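Local coordinates for N-methyltransferase (Streptoalloteichus sp. ATCC 53650, PDB 5BSZ), which transfers a methyl group from S-adenosylmethionine to the amino nitrogen of a sugar, apparently in making the trideoxysugar of kedarcidin, at the interface of chains A and B. Sequence-based numbering; all coordinates share one arbitrary frame. Chains: chain A/B, N-methyltransferase.

The interface of chains A and B. Residues chain A 12, 14, 203-206; chain B 4-6.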
# COMPACT_ATOMS: atom_id res chain seq x y z
N GLY A 12 9.60 5.59 -4.69
CA GLY A 12 10.86 6.27 -5.06
C GLY A 12 10.91 7.69 -4.54
O GLY A 12 9.97 8.19 -3.90
N ALA A 14 10.74 11.72 -5.06
CA ALA A 14 9.82 12.58 -5.79
C ALA A 14 10.27 14.03 -5.88
O ALA A 14 10.69 14.59 -4.88
CB ALA A 14 8.46 12.54 -5.11
N SER A 203 0.90 8.73 -2.72
CA SER A 203 1.29 9.44 -1.53
C SER A 203 2.69 10.03 -1.66
O SER A 203 3.51 9.53 -2.43
CB SER A 203 1.16 8.56 -0.32
OG SER A 203 2.18 7.62 -0.34
N GLN A 204 2.90 11.10 -0.90
CA GLN A 204 4.19 11.79 -0.84
C GLN A 204 4.43 12.35 0.58
O GLN A 204 3.51 12.83 1.26
CB GLN A 204 4.18 12.90 -1.90
CG GLN A 204 5.49 13.68 -1.94
CD GLN A 204 5.59 14.66 -3.10
OE1 GLN A 204 5.49 15.87 -2.90
NE2 GLN A 204 5.82 14.15 -4.29
N VAL A 205 5.68 12.27 1.02
CA VAL A 205 6.11 12.82 2.28
C VAL A 205 7.32 13.73 1.96
O VAL A 205 8.27 13.32 1.31
CB VAL A 205 6.54 11.78 3.30
CG1 VAL A 205 6.78 12.45 4.65
CG2 VAL A 205 5.49 10.72 3.50
N GLN A 206 7.22 14.97 2.42
CA GLN A 206 8.27 15.94 2.15
C GLN A 206 8.52 16.78 3.40
O GLN A 206 7.59 17.15 4.13
CB GLN A 206 7.98 16.77 0.90
CG GLN A 206 7.21 18.08 1.10
CD GLN A 206 6.86 18.82 -0.19
OE1 GLN A 206 5.90 18.48 -0.90
NE2 GLN A 206 7.60 19.88 -0.47
N ALA B 4 11.76 14.64 -1.29
CA ALA B 4 10.54 13.91 -0.93
C ALA B 4 10.68 12.43 -1.31
O ALA B 4 11.50 12.05 -2.17
CB ALA B 4 9.35 14.54 -1.65
N VAL B 5 9.88 11.60 -0.67
CA VAL B 5 9.64 10.23 -1.09
C VAL B 5 8.15 10.02 -1.32
O VAL B 5 7.29 10.73 -0.77
CB VAL B 5 10.08 9.18 -0.06
CG1 VAL B 5 11.59 9.09 0.08
CG2 VAL B 5 9.46 9.45 1.30
N GLY B 6 7.84 9.01 -2.15
CA GLY B 6 6.55 8.89 -2.78
C GLY B 6 6.19 7.44 -3.06
O GLY B 6 7.05 6.55 -3.01
O HOH W 1 11.43 16.68 -3.29
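B:Val5 pairs with A:Val205 through the backbone, as part of a swapped-in beta strand. The N-terminal strand 4-14 of chain B enters chain A between that chain's own strand 4-14 and strand 198-209. It runs antiparallel to both. The two-fold repeats this exchange with the chains reversed. That is consistent with an intertwined pair within the four-copy assembly, although the structure alone does not show which oligomer forms in solution. A:Val205 N donates to B:Val5 O at 2.9 Å. B:Val5 N returns a bond to A:Val205 O at 3.1 Å. On the other flank, B:Gly6 N donates to A:Gly12 O at 2.9 Å, and A:Gly12 N donates to B:Gly6 O. A:Ala14 N bonds B:Ala4 O at 3.0 Å. B:Val5 is thus bonded to strand 198-209, while B:Ala4 and B:Gly6 bond, through their carbonyls and the B:Gly6 amide, to strand 4-14 of chain A. A water extends the pairing at the strand's start, bridging B:Ala4 N and A:Ala14 O.

The methyl of B:Ala4 packs against backbone carbonyls as well as side-chain carbons. Its CB lies 3.4 Å from A:Val205 O and also faces A:Ala14 O. The same CB meets CB of A:Gln206 at 3.7 Å and, more loosely, CB of A:Ala14. The aliphatic part of A:Gln204 lies alongside, with CG 4.0 Å from B:Ala4 CB. CG of A:Gln204 is anti to its backbone N (chi1 -179°), and the chain continues extended, carrying CD past B:Ala4 CB as well. In B:Val5, CG1 is anti to the carbonyl carbon (chi1 -70°), which puts CG2 between the backbone N and that carbon, 4.0 Å from A:Val205 O.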